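Local coordinates for protein porin (Rhodobacter capsulatus, PDB 2POR) that forms trimeric outer-membrane channels that let small hydrophilic solutes, up to about 0.6 kDa, diffuse passively across the membrane, at residues L86-N100 and D237-Q250. Sequence-based numbering, arbitrary orientation.
Sequences LYEVGYTDLDDRGGN and DSTFGATTVGGYVQ. With CA (calcium ion), chain C.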
ATOM      1  N   LEU A  86     -16.819 -23.602   7.236  1.00 21.52           N
ATOM      2  CA  LEU A  86     -17.102 -24.277   8.484  1.00 19.15           C
ATOM      3  C   LEU A  86     -16.489 -23.415   9.576  1.00 18.35           C
ATOM      4  O   LEU A  86     -15.822 -22.400   9.284  1.00 21.62           O
ATOM      5  CB  LEU A  86     -16.498 -25.703   8.464  1.00 18.02           C
ATOM      6  CG  LEU A  86     -16.958 -26.655   7.368  1.00 21.20           C
ATOM      7  CD1 LEU A  86     -16.322 -27.993   7.708  1.00 24.06           C
ATOM      8  CD2 LEU A  86     -18.483 -26.833   7.283  1.00 22.07           C
ATOM      9  N   TYR A  87     -16.716 -23.780  10.835  1.00 20.03           N
ATOM     10  CA  TYR A  87     -16.231 -23.027  11.993  1.00 23.10           C
ATOM     11  C   TYR A  87     -14.722 -22.750  11.926  1.00 35.01           C
ATOM     12  O   TYR A  87     -13.933 -23.670  11.812  1.00 21.25           O
ATOM     13  CB  TYR A  87     -16.566 -23.810  13.288  1.00 22.33           C
ATOM     14  CG  TYR A  87     -16.160 -23.068  14.559  1.00 24.26           C
ATOM     15  CD1 TYR A  87     -16.820 -21.906  14.957  1.00 29.11           C
ATOM     16  CD2 TYR A  87     -15.104 -23.552  15.302  1.00 25.25           C
ATOM     17  CE1 TYR A  87     -16.404 -21.244  16.100  1.00 24.19           C
ATOM     18  CE2 TYR A  87     -14.679 -22.892  16.434  1.00 23.60           C
ATOM     19  CZ  TYR A  87     -15.333 -21.748  16.812  1.00 32.01           C
ATOM     20  OH  TYR A  87     -14.861 -21.079  17.912  1.00 38.33           O
ATOM     21  N   GLU A  88     -14.292 -21.500  12.065  1.00 24.04           N
ATOM     22  CA  GLU A  88     -12.910 -21.101  11.958  1.00 23.00           C
ATOM     23  C   GLU A  88     -12.216 -21.319  13.258  1.00 28.26           C
ATOM     24  O   GLU A  88     -12.616 -20.828  14.315  1.00 25.13           O
ATOM     25  CB  GLU A  88     -12.865 -19.639  11.535  1.00 19.61           C
ATOM     26  CG  GLU A  88     -11.459 -19.165  11.341  1.00 19.84           C
ATOM     27  CD  GLU A  88     -11.328 -17.764  10.762  1.00 19.96           C
ATOM     28  OE1 GLU A  88     -11.846 -17.462   9.696  1.00 22.24           O
ATOM     29  OE2 GLU A  88     -10.647 -16.961  11.371  1.00 28.96           O
ATOM     30  N   VAL A  89     -11.147 -22.082  13.167  1.00 20.98           N
ATOM     31  CA  VAL A  89     -10.355 -22.429  14.326  1.00 19.79           C
ATOM     32  C   VAL A  89      -9.035 -21.685  14.335  1.00 21.24           C
ATOM     33  O   VAL A  89      -8.393 -21.566  13.278  1.00 25.75           O
ATOM     34  CB  VAL A  89     -10.144 -23.963  14.307  1.00 21.18           C
ATOM     35  CG1 VAL A  89      -9.135 -24.363  15.383  1.00 20.32           C
ATOM     36  CG2 VAL A  89     -11.487 -24.665  14.507  1.00 23.18           C
ATOM     37  N   GLY A  90      -8.688 -21.271  15.572  1.00 18.46           N
ATOM     38  CA  GLY A  90      -7.451 -20.624  16.001  1.00 17.42           C
ATOM     39  C   GLY A  90      -7.412 -19.100  15.784  1.00 16.29           C
ATOM     40  O   GLY A  90      -8.056 -18.582  14.871  1.00 21.52           O
ATOM     41  N   TYR A  91      -6.659 -18.328  16.577  1.00 15.81           N
ATOM     42  CA  TYR A  91      -6.593 -16.890  16.385  1.00 16.90           C
ATOM     43  C   TYR A  91      -5.932 -16.538  15.073  1.00 20.78           C
ATOM     44  O   TYR A  91      -6.188 -15.454  14.577  1.00 20.06           O
ATOM     45  CB  TYR A  91      -5.847 -16.242  17.550  1.00 14.86           C
ATOM     46  CG  TYR A  91      -4.337 -16.055  17.446  1.00 20.42           C
ATOM     47  CD1 TYR A  91      -3.836 -14.901  16.912  1.00 17.43           C
ATOM     48  CD2 TYR A  91      -3.463 -17.022  17.902  1.00 21.36           C
ATOM     49  CE1 TYR A  91      -2.477 -14.725  16.837  1.00 21.64           C
ATOM     50  CE2 TYR A  91      -2.090 -16.851  17.838  1.00 17.13           C
ATOM     51  CZ  TYR A  91      -1.621 -15.700  17.299  1.00 16.53           C
ATOM     52  OH  TYR A  91      -0.280 -15.499  17.188  1.00 19.49           O
ATOM     53  N   THR A  92      -5.049 -17.378  14.478  1.00 22.98           N
ATOM     54  CA  THR A  92      -4.383 -17.063  13.200  1.00 20.64           C
ATOM     55  C   THR A  92      -5.146 -17.688  12.029  1.00 19.15           C
ATOM     56  O   THR A  92      -4.757 -17.469  10.893  1.00 20.90           O
ATOM     57  CB  THR A  92      -2.896 -17.593  13.168  1.00 15.66           C
ATOM     58  OG1 THR A  92      -2.977 -19.002  13.336  1.00 19.23           O
ATOM     59  CG2 THR A  92      -2.009 -17.104  14.265  1.00 13.61           C
ATOM     60  N   ASP A  93      -6.258 -18.421  12.253  1.00 18.00           N
ATOM     61  CA  ASP A  93      -7.032 -19.200  11.286  1.00 18.24           C
ATOM     62  C   ASP A  93      -6.116 -20.318  10.801  1.00 25.81           C
ATOM     63  O   ASP A  93      -5.404 -20.197   9.787  1.00 22.47           O
ATOM     64  CB  ASP A  93      -7.518 -18.341  10.089  1.00 17.88           C
ATOM     65  CG  ASP A  93      -8.391 -19.064   9.080  1.00 20.65           C
ATOM     66  OD1 ASP A  93      -8.806 -20.222   9.240  1.00 25.25           O
ATOM     67  OD2 ASP A  93      -8.707 -18.486   8.045  1.00 20.38           O
ATOM     68  N   LEU A  94      -6.080 -21.398  11.585  1.00 23.49           N
ATOM     69  CA  LEU A  94      -5.108 -22.485  11.371  1.00 22.32           C
ATOM     70  C   LEU A  94      -5.477 -23.350  10.192  1.00 20.94           C
ATOM     71  O   LEU A  94      -5.999 -24.445  10.351  1.00 22.40           O
ATOM     72  CB  LEU A  94      -5.005 -23.384  12.596  1.00 24.80           C
ATOM     73  CG  LEU A  94      -4.366 -22.831  13.819  1.00 24.83           C
ATOM     74  CD1 LEU A  94      -4.653 -23.774  15.006  1.00 24.63           C
ATOM     75  CD2 LEU A  94      -2.892 -22.634  13.566  1.00 23.77           C
ATOM     76  N   ASP A  95      -5.203 -22.884   8.985  1.00 18.41           N
ATOM     77  CA  ASP A  95      -5.523 -23.628   7.784  1.00 18.77           C
ATOM     78  C   ASP A  95      -4.372 -24.492   7.268  1.00 24.15           C
ATOM     79  O   ASP A  95      -4.445 -25.128   6.226  1.00 20.30           O
ATOM     80  CB  ASP A  95      -5.873 -22.696   6.700  1.00 17.45           C
ATOM     81  CG  ASP A  95      -7.233 -22.067   6.845  1.00 24.99           C
ATOM     82  OD1 ASP A  95      -8.146 -22.651   7.400  1.00 21.65           O
ATOM     83  OD2 ASP A  95      -7.408 -20.952   6.381  1.00 22.05           O
ATOM     84  N   ASP A  96      -3.297 -24.513   8.016  1.00 20.70           N
ATOM     85  CA  ASP A  96      -2.048 -25.160   7.651  1.00 32.92           C
ATOM     86  C   ASP A  96      -2.197 -26.649   7.326  1.00 36.10           C
ATOM     87  O   ASP A  96      -1.431 -27.149   6.506  1.00 35.21           O
ATOM     88  CB  ASP A  96      -1.066 -24.962   8.812  1.00 30.21           C
ATOM     89  CG  ASP A  96      -0.871 -23.518   9.251  1.00 59.42           C
ATOM     90  OD1 ASP A  96      -1.691 -22.950   9.997  1.00 30.49           O
ATOM     91  OD2 ASP A  96       0.128 -22.971   8.804  1.00 41.87           O
ATOM     92  N   ARG A  97      -3.136 -27.404   7.915  1.00 26.01           N
ATOM     93  CA  ARG A  97      -3.312 -28.830   7.664  1.00 19.44           C
ATOM     94  C   ARG A  97      -4.538 -29.130   6.844  1.00 21.06           C
ATOM     95  O   ARG A  97      -4.971 -30.288   6.734  1.00 27.98           O
ATOM     96  CB  ARG A  97      -3.365 -29.563   9.016  1.00 19.30           C
ATOM     97  CG  ARG A  97      -2.087 -29.542   9.841  1.00 23.19           C
ATOM     98  CD  ARG A  97      -0.960 -30.311   9.127  1.00 30.26           C
ATOM     99  NE  ARG A  97       0.250 -30.212   9.921  1.00 30.05           N
ATOM    100  CZ  ARG A  97       1.243 -29.331   9.679  1.00 29.77           C
ATOM    101  NH1 ARG A  97       1.189 -28.499   8.645  1.00 40.21           N
ATOM    102  NH2 ARG A  97       2.267 -29.172  10.541  1.00 29.73           N
ATOM    103  N   GLY A  98      -5.142 -28.113   6.225  1.00 22.17           N
ATOM    104  CA  GLY A  98      -6.367 -28.289   5.441  1.00 19.78           C
ATOM    105  C   GLY A  98      -7.354 -27.121   5.636  1.00 21.06           C
ATOM    106  O   GLY A  98      -7.964 -26.614   4.682  1.00 26.48           O
ATOM    107  N   GLY A  99      -7.531 -26.811   6.921  1.00 26.61           N
ATOM    108  CA  GLY A  99      -8.323 -25.669   7.330  1.00 26.18           C
ATOM    109  C   GLY A  99      -9.816 -25.869   7.347  1.00 24.45           C
ATOM    110  O   GLY A  99     -10.374 -26.901   6.986  1.00 23.54           O
ATOM    111  N   ASN A 100     -10.513 -24.819   7.724  1.00 25.90           N
ATOM    112  CA  ASN A 100     -11.968 -24.862   7.917  1.00 19.24           C
ATOM    113  C   ASN A 100     -12.709 -24.536   6.656  1.00 19.02           C
ATOM    114  O   ASN A 100     -13.916 -24.694   6.565  1.00 22.88           O
ATOM    115  CB  ASN A 100     -12.330 -23.853   9.025  1.00 23.30           C
ATOM    116  CG  ASN A 100     -12.036 -22.417   8.614  1.00 22.39           C
ATOM    117  OD1 ASN A 100     -10.902 -22.029   8.326  1.00 24.51           O
ATOM    118  ND2 ASN A 100     -13.054 -21.576   8.526  1.00 21.36           N
ATOM    119  N   ASP A 237     -20.523 -25.499  16.476  1.00 32.91           N
ATOM    120  CA  ASP A 237     -19.976 -24.604  17.488  1.00 25.51           C
ATOM    121  C   ASP A 237     -21.120 -24.184  18.402  1.00 35.12           C
ATOM    122  O   ASP A 237     -22.273 -24.115  17.940  1.00 26.89           O
ATOM    123  CB  ASP A 237     -19.364 -23.357  16.887  1.00 18.52           C
ATOM    124  CG  ASP A 237     -20.246 -22.482  16.039  1.00 30.05           C
ATOM    125  OD1 ASP A 237     -20.405 -22.742  14.852  1.00 32.68           O
ATOM    126  OD2 ASP A 237     -20.754 -21.508  16.574  1.00 32.21           O
ATOM    127  N   SER A 238     -20.831 -23.911  19.657  1.00 26.63           N
ATOM    128  CA  SER A 238     -21.862 -23.508  20.581  1.00 37.70           C
ATOM    129  C   SER A 238     -21.305 -22.485  21.525  1.00 32.20           C
ATOM    130  O   SER A 238     -20.137 -22.555  21.939  1.00 31.51           O
ATOM    131  CB  SER A 238     -22.352 -24.691  21.390  1.00 41.15           C
ATOM    132  OG  SER A 238     -23.604 -24.352  21.989  1.00 71.90           O
ATOM    133  N   THR A 239     -22.176 -21.546  21.868  1.00 36.96           N
ATOM    134  CA  THR A 239     -21.804 -20.487  22.789  1.00 32.71           C
ATOM    135  C   THR A 239     -22.505 -20.574  24.139  1.00 36.75           C
ATOM    136  O   THR A 239     -23.731 -20.656  24.204  1.00 49.53           O
ATOM    137  CB  THR A 239     -22.117 -19.159  22.127  1.00 32.24           C
ATOM    138  OG1 THR A 239     -21.442 -19.117  20.876  1.00 37.41           O
ATOM    139  CG2 THR A 239     -21.637 -17.995  22.962  1.00 43.12           C
ATOM    140  N   PHE A 240     -21.740 -20.544  25.213  1.00 32.39           N
ATOM    141  CA  PHE A 240     -22.232 -20.503  26.589  1.00 34.60           C
ATOM    142  C   PHE A 240     -21.583 -19.306  27.305  1.00 35.95           C
ATOM    143  O   PHE A 240     -20.429 -19.333  27.780  1.00 35.29           O
ATOM    144  CB  PHE A 240     -21.874 -21.766  27.407  1.00 44.97           C
ATOM    145  CG  PHE A 240     -21.025 -22.826  26.718  1.00 76.78           C
ATOM    146  CD1 PHE A 240     -21.616 -23.689  25.801  1.00 80.80           C
ATOM    147  CD2 PHE A 240     -19.679 -22.923  27.026  1.00 80.91           C
ATOM    148  CE1 PHE A 240     -20.859 -24.660  25.188  1.00 68.89           C
ATOM    149  CE2 PHE A 240     -18.930 -23.900  26.407  1.00 82.55           C
ATOM    150  CZ  PHE A 240     -19.520 -24.760  25.494  1.00 81.89           C
ATOM    151  N   GLY A 241     -22.323 -18.202  27.345  1.00 34.25           N
ATOM    152  CA  GLY A 241     -21.831 -17.006  27.980  1.00 33.96           C
ATOM    153  C   GLY A 241     -20.849 -16.274  27.065  1.00 29.52           C
ATOM    154  O   GLY A 241     -21.166 -15.885  25.932  1.00 42.22           O
ATOM    155  N   ALA A 242     -19.647 -16.077  27.600  1.00 36.46           N
ATOM    156  CA  ALA A 242     -18.568 -15.449  26.855  1.00 38.95           C
ATOM    157  C   ALA A 242     -17.761 -16.487  26.048  1.00 32.64           C
ATOM    158  O   ALA A 242     -16.920 -16.073  25.250  1.00 34.81           O
ATOM    159  CB  ALA A 242     -17.656 -14.742  27.853  1.00 29.62           C
ATOM    160  N   THR A 243     -17.984 -17.800  26.213  1.00 28.72           N
ATOM    161  CA  THR A 243     -17.217 -18.879  25.613  1.00 32.77           C
ATOM    162  C   THR A 243     -17.864 -19.521  24.428  1.00 38.01           C
ATOM    163  O   THR A 243     -18.987 -20.011  24.539  1.00 34.60           O
ATOM    164  CB  THR A 243     -16.954 -19.994  26.629  1.00 29.34           C
ATOM    165  OG1 THR A 243     -16.405 -19.361  27.777  1.00 38.80           O
ATOM    166  CG2 THR A 243     -15.953 -21.033  26.159  1.00 36.27           C
ATOM    167  N   THR A 244     -17.178 -19.525  23.295  1.00 27.70           N
ATOM    168  CA  THR A 244     -17.628 -20.328  22.171  1.00 21.95           C
ATOM    169  C   THR A 244     -16.609 -21.460  22.046  1.00 38.04           C
ATOM    170  O   THR A 244     -15.403 -21.265  22.292  1.00 29.47           O
ATOM    171  CB  THR A 244     -17.639 -19.502  20.943  1.00 27.11           C
ATOM    172  OG1 THR A 244     -18.550 -18.437  21.234  1.00 30.63           O
ATOM    173  CG2 THR A 244     -17.994 -20.308  19.694  1.00 22.16           C
ATOM    174  N   VAL A 245     -17.122 -22.654  21.760  1.00 32.84           N
ATOM    175  CA  VAL A 245     -16.339 -23.875  21.570  1.00 23.59           C
ATOM    176  C   VAL A 245     -16.867 -24.454  20.269  1.00 30.46           C
ATOM    177  O   VAL A 245     -18.069 -24.351  19.982  1.00 28.97           O
ATOM    178  CB  VAL A 245     -16.562 -24.863  22.731  1.00 26.50           C
ATOM    179  CG1 VAL A 245     -15.886 -26.201  22.475  1.00 42.06           C
ATOM    180  CG2 VAL A 245     -15.889 -24.302  23.970  1.00 29.56           C
ATOM    181  N   GLY A 246     -15.968 -24.972  19.426  1.00 30.97           N
ATOM    182  CA  GLY A 246     -16.395 -25.532  18.161  1.00 28.37           C
ATOM    183  C   GLY A 246     -15.312 -26.328  17.439  1.00 31.52           C
ATOM    184  O   GLY A 246     -14.134 -26.283  17.831  1.00 29.24           O
ATOM    185  N   GLY A 247     -15.692 -27.024  16.372  1.00 26.92           N
ATOM    186  CA  GLY A 247     -14.736 -27.806  15.631  1.00 25.58           C
ATOM    187  C   GLY A 247     -15.354 -28.238  14.339  1.00 36.99           C
ATOM    188  O   GLY A 247     -16.545 -28.003  14.130  1.00 25.32           O
ATOM    189  N   TYR A 248     -14.576 -28.894  13.476  1.00 23.62           N
ATOM    190  CA  TYR A 248     -15.076 -29.323  12.188  1.00 20.94           C
ATOM    191  C   TYR A 248     -14.303 -30.581  11.780  1.00 20.63           C
ATOM    192  O   TYR A 248     -13.215 -30.838  12.338  1.00 21.90           O
ATOM    193  CB  TYR A 248     -14.861 -28.218  11.129  1.00 21.56           C
ATOM    194  CG  TYR A 248     -13.392 -27.882  10.854  1.00 25.21           C
ATOM    195  CD1 TYR A 248     -12.699 -28.642   9.924  1.00 27.92           C
ATOM    196  CD2 TYR A 248     -12.707 -26.901  11.559  1.00 24.90           C
ATOM    197  CE1 TYR A 248     -11.345 -28.428   9.707  1.00 26.26           C
ATOM    198  CE2 TYR A 248     -11.341 -26.683  11.344  1.00 31.70           C
ATOM    199  CZ  TYR A 248     -10.653 -27.457  10.403  1.00 26.70           C
ATOM    200  OH  TYR A 248      -9.287 -27.299  10.137  1.00 25.24           O
ATOM    201  N   VAL A 249     -14.808 -31.331  10.810  1.00 24.77           N
ATOM    202  CA  VAL A 249     -14.031 -32.424  10.224  1.00 27.74           C
ATOM    203  C   VAL A 249     -14.468 -32.473   8.771  1.00 28.50           C
ATOM    204  O   VAL A 249     -15.636 -32.247   8.420  1.00 24.37           O
ATOM    205  CB  VAL A 249     -14.284 -33.771  10.980  1.00 30.76           C
ATOM    206  CG1 VAL A 249     -15.711 -34.246  10.831  1.00 36.77           C
ATOM    207  CG2 VAL A 249     -13.336 -34.819  10.414  1.00 29.16           C
ATOM    208  N   GLN A 250     -13.497 -32.636   7.873  1.00 22.78           N
ATOM    209  CA  GLN A 250     -13.782 -32.664   6.463  1.00 23.77           C
ATOM    210  C   GLN A 250     -12.969 -33.818   5.888  1.00 25.06           C
ATOM    211  O   GLN A 250     -11.930 -34.195   6.462  1.00 21.33           O
ATOM    212  CB  GLN A 250     -13.309 -31.421   5.730  1.00 23.22           C
ATOM    213  CG  GLN A 250     -13.656 -30.132   6.385  1.00 24.76           C
ATOM    214  CD  GLN A 250     -13.585 -29.009   5.392  1.00 18.99           C
ATOM    215  OE1 GLN A 250     -14.217 -29.051   4.350  1.00 23.92           O
ATOM    216  NE2 GLN A 250     -12.827 -27.959   5.623  1.00 20.19           N
TER
HETATM  217 CA    CA C 303      -9.657 -20.525   7.088  1.00 18.82          CA
HETATM  218  O   HOH W   1     -11.665 -19.313   7.551  1.00 20.17           O
HETATM  219  O   HOH W   2      -8.468 -25.025  11.277  1.00 23.41           O
HETATM  220  O   HOH W   3      -7.086 -28.916   9.571  1.00 24.28           O
HETATM  221  O   HOH W   4      -9.624 -19.099   5.356  1.00 26.61           O
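Gln250 NE2 is gripped by two carbonyls of the loop: it donates to Gly99 O at 3.0 Å with a bent N-H...O angle of 132°, and also bonds to Asp101 O. The other end of the amide, OE1, is held by Tyr200 OH, which fixes its rotation. Leu86 CD1 comes in from the opposite direction and rests on Gln250 CG and on Tyr248 CB.

Tyr248 and Tyr87 share most of the contact. With CG between its own backbone N and carbonyl carbon (chi1 63°), the Tyr248 ring is turned toward the loop, where Asn100 covers one face, its CA 3.9 Å from the ring centroid in a CH-pi contact. Val89 CG2 meets the ring edge instead, 3.8 Å from Tyr248 CE2. The hydroxyl works through two waters: one, 2.7 Å from Tyr248 OH and in the ring plane, donates to Leu94 O; the other is only weakly bonded to Gly99 N.

Farther along the strand, Tyr87 lies across Gly246 and Gly247, its CD2 3.5 Å from Gly246 C, a close approach possible because Gly246 has no side chain. Asp237 CB covers one ring face in a CH-pi contact, while Thr244 CG2 touches Tyr87 OH.

Asn100 links this packing to the metal. Its OD1 binds calcium at 2.3 Å, and ND2 donates almost straight (177°) to Leu86 O, from above the carbonyl plane. Asp93 and Asp95 each chelate the ion through both carboxylate oxygens; two waters and Asp101 also take part. The loop between strands 68-73 and 118-125 thus folds against the inside of the 16-stranded barrel, as the constriction loop of general porins does, and here it also holds a calcium ion.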